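Local coordinates for hypothetical protein BVU_2266 (Bacteroides vulgatus, PDB 3TZG) that is of unknown function but folds as a porin-like antiparallel beta barrel with a short helix and loops packed inside it, at residues A80-K85 against S110-T115; Q172-D177 against Y186-L191. All coordinates share one frame; numbering follows the deposited sequence.

Contact 1 (A80-K85 against S110-T115); sequences ARCMLK and SDYRAT
Arg81 and Thr115 open a contact between two strands of the barrel's antiparallel meander, 74-85 and 105-114, the second of which Thr115 directly follows. The strands are not neighbours: strand 90-102 runs between them and pairs with both. Even the nearest backbone pair, Arg81 CA and Thr115 CA, is 8.3 Å apart, so side chains must bridge the gap. The chain of Arg81 bends at chi3 (-66°) and crosses that of Thr115 at about a right angle, setting its guanidinium face against the methyl, with Arg81 NE 3.7 Å from Thr115 CG2. A methyl suits this face because the N-H groups point outward in the plane and leave the face poorly hydrated. Arg81 NH2 forms a salt bridge with Asp94 of the middle strand. Thr115 fits its place by having two unlike branches, since OG1 hydrogen-bonds Glu92 O while CG2 turns to the arginine. Next, the short side chain of buried Cys82 brings its sulfur to the Tyr112 ring edge, in plane, with Cys82 SG 3.8 Å from Tyr112 CE1. Leu84 then approaches the same ring from over a face, crossing the tyrosine at about a right angle. With chi1 at -173°, its CG extends away from the backbone N, and both methyls reach Tyr112. The hydroxyl of that ring hydrogen-bonds Asp179, just before helix 181-188, so tyrosine offers Cys82 and Leu84 an apolar ring and keeps a polar end beyond them. Leu84 CD1 makes a CH-pi contact, 4.0 Å from the Tyr112 ring centroid and 21° off the ring normal.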
loop_
_atom_site.group_PDB
_atom_site.type_symbol
_atom_site.label_atom_id
_atom_site.label_comp_id
_atom_site.label_asym_id
_atom_site.label_seq_id
_atom_site.Cartn_x
_atom_site.Cartn_y
_atom_site.Cartn_z
ATOM N N ALA A 80 -5.251 -0.307 -13.924
ATOM C CA ALA A 80 -4.895 -1.653 -13.510
ATOM C C ALA A 80 -5.919 -2.672 -13.926
ATOM O O ALA A 80 -7.116 -2.373 -14.032
ATOM C CB ALA A 80 -4.742 -1.694 -12.004
ATOM N N ARG A 81 -5.439 -3.887 -14.176
ATOM C CA ARG A 81 -6.275 -5.041 -14.449
ATOM C C ARG A 81 -6.141 -5.928 -13.240
ATOM O O ARG A 81 -5.022 -6.210 -12.819
ATOM C CB ARG A 81 -5.922 -5.744 -15.767
ATOM C CG ARG A 81 -6.825 -6.946 -16.017
ATOM C CD ARG A 81 -6.987 -7.256 -17.480
ATOM N NE ARG A 81 -7.706 -6.186 -18.162
ATOM C CZ ARG A 81 -7.995 -6.184 -19.456
ATOM N NH1 ARG A 81 -7.646 -7.208 -20.222
ATOM N NH2 ARG A 81 -8.643 -5.161 -19.993
ATOM N N CYS A 82 -7.262 -6.301 -12.630
ATOM C CA CYS A 82 -7.244 -7.091 -11.406
ATOM C C CYS A 82 -8.473 -7.965 -11.293
ATOM O O CYS A 82 -9.417 -7.827 -12.065
ATOM C CB CYS A 82 -7.145 -6.162 -10.204
ATOM S SG CYS A 82 -8.534 -5.018 -10.045
HETATM N N MSE A 83 -8.456 -8.850 -10.300
HETATM C CA MSE A 83 -9.569 -9.703 -9.912
HETATM C C MSE A 83 -10.251 -9.011 -8.779
HETATM O O MSE A 83 -9.560 -8.521 -7.888
HETATM C CB MSE A 83 -9.078 -11.104 -9.532
HETATM C CG MSE A 83 -8.316 -11.804 -10.646
HETATM SE SE MSE A 83 -9.351 -12.033 -12.313
HETATM C CE MSE A 83 -11.008 -12.920 -11.608
ATOM N N LEU A 84 -11.564 -8.866 -8.823
ATOM C CA LEU A 84 -12.244 -8.166 -7.747
ATOM C C LEU A 84 -13.336 -9.037 -7.163
ATOM O O LEU A 84 -14.232 -9.477 -7.887
ATOM C CB LEU A 84 -12.828 -6.815 -8.240
ATOM C CG LEU A 84 -13.441 -5.887 -7.178
ATOM C CD1 LEU A 84 -12.382 -5.103 -6.480
ATOM C CD2 LEU A 84 -14.401 -4.931 -7.796
ATOM N N LYS A 85 -13.262 -9.292 -5.849
ATOM C CA LYS A 85 -14.299 -10.048 -5.142
ATOM C C LYS A 85 -15.410 -9.070 -4.811
ATOM O O LYS A 85 -15.174 -8.145 -4.028
ATOM C CB LYS A 85 -13.740 -10.758 -3.888
ATOM N N SER A 110 -10.726 5.771 -7.158
ATOM C CA SER A 110 -10.714 4.614 -8.062
ATOM C C SER A 110 -12.093 4.177 -8.488
ATOM O O SER A 110 -13.038 4.189 -7.696
ATOM C CB SER A 110 -10.034 3.425 -7.406
ATOM O OG SER A 110 -8.670 3.695 -7.115
ATOM N N ASP A 111 -12.199 3.776 -9.752
ATOM C CA ASP A 111 -13.423 3.233 -10.322
ATOM C C ASP A 111 -13.121 1.897 -10.909
ATOM O O ASP A 111 -12.161 1.750 -11.682
ATOM C CB ASP A 111 -14.060 4.163 -11.351
ATOM C CG ASP A 111 -14.922 5.193 -10.686
ATOM O OD1 ASP A 111 -16.019 4.828 -10.236
ATOM O OD2 ASP A 111 -14.468 6.358 -10.551
ATOM N N TYR A 112 -13.901 0.905 -10.465
ATOM C CA TYR A 112 -13.827 -0.479 -10.884
ATOM C C TYR A 112 -14.968 -0.833 -11.800
ATOM O O TYR A 112 -16.124 -0.703 -11.407
ATOM C CB TYR A 112 -13.864 -1.389 -9.665
ATOM C CG TYR A 112 -12.628 -1.379 -8.802
ATOM C CD1 TYR A 112 -11.591 -2.278 -9.031
ATOM C CD2 TYR A 112 -12.563 -0.589 -7.663
ATOM C CE1 TYR A 112 -10.491 -2.349 -8.183
ATOM C CE2 TYR A 112 -11.474 -0.660 -6.794
ATOM C CZ TYR A 112 -10.435 -1.536 -7.064
ATOM O OH TYR A 112 -9.350 -1.608 -6.222
ATOM N N ARG A 113 -14.647 -1.282 -13.019
ATOM C CA ARG A 113 -15.586 -1.761 -14.038
ATOM C C ARG A 113 -15.190 -3.167 -14.520
ATOM O O ARG A 113 -14.009 -3.491 -14.569
ATOM C CB ARG A 113 -15.635 -0.803 -15.231
ATOM C CG ARG A 113 -16.451 0.473 -15.067
ATOM C CD ARG A 113 -15.979 1.366 -16.181
ATOM N NE ARG A 113 -16.468 2.736 -16.216
ATOM C CZ ARG A 113 -16.329 3.528 -17.278
ATOM N NH1 ARG A 113 -15.764 3.069 -18.390
ATOM N NH2 ARG A 113 -16.785 4.767 -17.253
ATOM N N ALA A 114 -16.173 -3.988 -14.900
ATOM C CA ALA A 114 -15.899 -5.311 -15.441
ATOM C C ALA A 114 -15.271 -5.164 -16.822
ATOM O O ALA A 114 -15.700 -4.292 -17.584
ATOM C CB ALA A 114 -17.176 -6.118 -15.504
ATOM N N THR A 115 -14.207 -5.952 -17.118
ATOM C CA THR A 115 -13.512 -5.917 -18.419
ATOM C C THR A 115 -14.479 -6.319 -19.559
ATOM O O THR A 115 -14.492 -5.699 -20.626
ATOM C CB THR A 115 -12.280 -6.841 -18.415
ATOM O OG1 THR A 115 -12.710 -8.195 -18.264
ATOM C CG2 THR A 115 -11.277 -6.497 -17.342
#

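Contact 2 (Q172-D177 against Y186-L191); sequences QAYVID and YFLLNL
The carbonyl oxygen of Gln172 is gripped by two backbone donors, Val175 N and Ile176 N, the latter bond measuring 2.8 Å between Ile176 N and Gln172 O. This tight turn closes the 3-10 segment and presents Ala173, Tyr174 and Ile176 to the end of helix 181-188. Ala173 lies where the backbones come nearest, 5.2 Å between Ala173 CA and Leu188 CA, and its lone methyl packs between them against the CB atoms of Phe187 and Leu188, with Ala173 CB 3.6 Å from Leu188 N. To one side, Ile176 extends CD1 over a face of the Phe187 ring, a CH-pi contact 3.9 Å from the centroid, while Tyr186 CD2 lies over the opposite face. Phe187 is thus sandwiched by apolar carbons, as suits a buried aromatic. Leu188, with its CG anti to the backbone N (chi1 -175°), sends CD1 to Tyr174 CE2, 3.5 Å away, meeting that ring obliquely; Tyr174 OH hydrogen-bonds Tyr37 OH. Beyond the helix Asn190 is the first residue to leave helical phi/psi, and asparagine readily takes the positive phi (52°) found here. Leu191 N bonds back to Tyr186 O and Asn190 N to Phe187 O, which also receives Asn170 ND2. A Schellman motif therefore ends this short helix, docked by apolar contacts on a folded loop inside a beta barrel.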
loop_
_atom_site.group_PDB
_atom_site.type_symbol
_atom_site.label_atom_id
_atom_site.label_comp_id
_atom_site.label_asym_id
_atom_site.label_seq_id
_atom_site.Cartn_x
_atom_site.Cartn_y
_atom_site.Cartn_z
ATOM N N GLN A 172 6.218 1.874 5.277
ATOM C CA GLN A 172 4.870 2.185 5.801
ATOM C C GLN A 172 3.821 1.455 5.008
ATOM O O GLN A 172 2.730 1.179 5.521
ATOM C CB GLN A 172 4.560 3.682 5.744
ATOM C CG GLN A 172 5.551 4.578 6.451
ATOM C CD GLN A 172 5.411 6.026 6.038
ATOM O OE1 GLN A 172 4.413 6.446 5.408
ATOM N NE2 GLN A 172 6.438 6.818 6.368
ATOM N N ALA A 173 4.146 1.148 3.718
ATOM C CA ALA A 173 3.253 0.428 2.806
ATOM C C ALA A 173 2.874 -0.939 3.365
ATOM O O ALA A 173 1.846 -1.487 2.987
ATOM C CB ALA A 173 3.920 0.266 1.453
ATOM N N TYR A 174 3.697 -1.499 4.263
ATOM C CA TYR A 174 3.415 -2.802 4.837
ATOM C C TYR A 174 2.440 -2.692 6.008
ATOM O O TYR A 174 1.947 -3.739 6.435
ATOM C CB TYR A 174 4.712 -3.508 5.269
ATOM C CG TYR A 174 5.532 -4.015 4.098
ATOM C CD1 TYR A 174 5.109 -5.108 3.347
ATOM C CD2 TYR A 174 6.705 -3.375 3.712
ATOM C CE1 TYR A 174 5.821 -5.541 2.231
ATOM C CE2 TYR A 174 7.427 -3.797 2.594
ATOM C CZ TYR A 174 6.983 -4.884 1.856
ATOM O OH TYR A 174 7.698 -5.359 0.769
ATOM N N VAL A 175 2.102 -1.457 6.493
ATOM C CA VAL A 175 1.168 -1.285 7.626
ATOM C C VAL A 175 0.005 -0.285 7.353
ATOM O O VAL A 175 -1.010 -0.339 8.060
ATOM C CB VAL A 175 1.887 -0.837 8.912
ATOM C CG1 VAL A 175 2.878 -1.884 9.391
ATOM C CG2 VAL A 175 2.561 0.524 8.763
ATOM N N ILE A 176 0.149 0.642 6.397
ATOM C CA ILE A 176 -0.921 1.646 6.201
ATOM C C ILE A 176 -2.072 1.068 5.347
ATOM O O ILE A 176 -1.973 -0.048 4.805
ATOM C CB ILE A 176 -0.438 3.004 5.642
ATOM C CG1 ILE A 176 0.003 2.889 4.174
ATOM C CG2 ILE A 176 0.667 3.544 6.591
ATOM C CD1 ILE A 176 0.495 4.124 3.531
ATOM N N ASP A 177 -3.202 1.827 5.362
ATOM C CA ASP A 177 -4.515 1.577 4.759
ATOM C C ASP A 177 -4.548 2.008 3.325
ATOM O O ASP A 177 -4.439 3.199 3.063
ATOM C CB ASP A 177 -5.554 2.390 5.550
ATOM C CG ASP A 177 -6.897 1.742 5.720
ATOM O OD1 ASP A 177 -7.062 0.972 6.692
ATOM O OD2 ASP A 177 -7.805 2.050 4.926
ATOM N N TYR A 186 2.242 1.926 -5.145
ATOM C CA TYR A 186 2.215 3.383 -5.182
ATOM C C TYR A 186 2.898 3.978 -3.951
ATOM O O TYR A 186 3.682 4.904 -4.110
ATOM C CB TYR A 186 0.771 3.895 -5.281
ATOM C CG TYR A 186 0.631 5.387 -5.067
ATOM C CD1 TYR A 186 0.796 6.283 -6.123
ATOM C CD2 TYR A 186 0.309 5.904 -3.816
ATOM C CE1 TYR A 186 0.624 7.656 -5.940
ATOM C CE2 TYR A 186 0.135 7.275 -3.620
ATOM C CZ TYR A 186 0.284 8.145 -4.687
ATOM O OH TYR A 186 0.123 9.487 -4.491
ATOM N N PHE A 187 2.612 3.445 -2.737
ATOM C CA PHE A 187 3.217 3.906 -1.489
ATOM C C PHE A 187 4.627 3.355 -1.315
ATOM O O PHE A 187 5.531 4.147 -1.006
ATOM C CB PHE A 187 2.357 3.554 -0.255
ATOM C CG PHE A 187 1.124 4.432 -0.172
ATOM C CD1 PHE A 187 1.231 5.786 0.119
ATOM C CD2 PHE A 187 -0.134 3.917 -0.434
ATOM C CE1 PHE A 187 0.104 6.607 0.140
ATOM C CE2 PHE A 187 -1.267 4.752 -0.414
ATOM C CZ PHE A 187 -1.134 6.086 -0.125
ATOM N N LEU A 188 4.835 2.025 -1.545
ATOM C CA LEU A 188 6.145 1.345 -1.385
ATOM C C LEU A 188 7.251 1.997 -2.239
ATOM O O LEU A 188 8.377 2.106 -1.766
ATOM C CB LEU A 188 6.032 -0.147 -1.756
ATOM C CG LEU A 188 7.273 -1.031 -1.547
ATOM C CD1 LEU A 188 7.373 -1.505 -0.107
ATOM C CD2 LEU A 188 7.242 -2.242 -2.457
ATOM N N LEU A 189 6.924 2.438 -3.475
ATOM C CA LEU A 189 7.893 3.026 -4.411
ATOM C C LEU A 189 7.880 4.559 -4.336
ATOM O O LEU A 189 8.578 5.210 -5.123
ATOM C CB LEU A 189 7.596 2.562 -5.862
ATOM C CG LEU A 189 7.361 1.049 -6.125
ATOM C CD1 LEU A 189 7.322 0.769 -7.597
ATOM C CD2 LEU A 189 8.427 0.156 -5.465
ATOM N N ASN A 190 7.100 5.133 -3.379
ATOM C CA ASN A 190 6.960 6.569 -3.103
ATOM C C ASN A 190 6.613 7.366 -4.393
ATOM O O ASN A 190 7.233 8.409 -4.684
ATOM C CB ASN A 190 8.239 7.146 -2.446
ATOM C CG ASN A 190 8.019 8.474 -1.754
ATOM O OD1 ASN A 190 6.967 8.730 -1.145
ATOM N ND2 ASN A 190 9.020 9.343 -1.809
ATOM N N LEU A 191 5.597 6.885 -5.144
ATOM C CA LEU A 191 5.204 7.538 -6.389
ATOM C C LEU A 191 4.460 8.865 -6.091
ATOM O O LEU A 191 4.332 9.713 -6.990
ATOM C CB LEU A 191 4.357 6.618 -7.281
ATOM C CG LEU A 191 4.932 5.241 -7.635
ATOM C CD1 LEU A 191 4.049 4.541 -8.655
ATOM C CD2 LEU A 191 6.348 5.326 -8.186
#

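Overall arrangement
Contact 1 belongs to the barrel wall and contact 2 to its filling: their centres lie about 17 Å and 4 Å from the centre of the chain, and about 20 Å from each other. They share no segment and do not touch, with nearest atoms about 10 Å apart. The 80-85/110-115 contact spans an intervening strand and joins a partly exposed, charged end to one built on the buried Cys82 and Tyr112; between 172-177 and 186-191 the contacts are mostly buried and essentially apolar, with Asn170 adding polar bonds nearby. Both use a methyl over an aromatic face. Tyr112 relates wall to filling, since its hydroxyl bonds Asp179, between the two segments of contact 2.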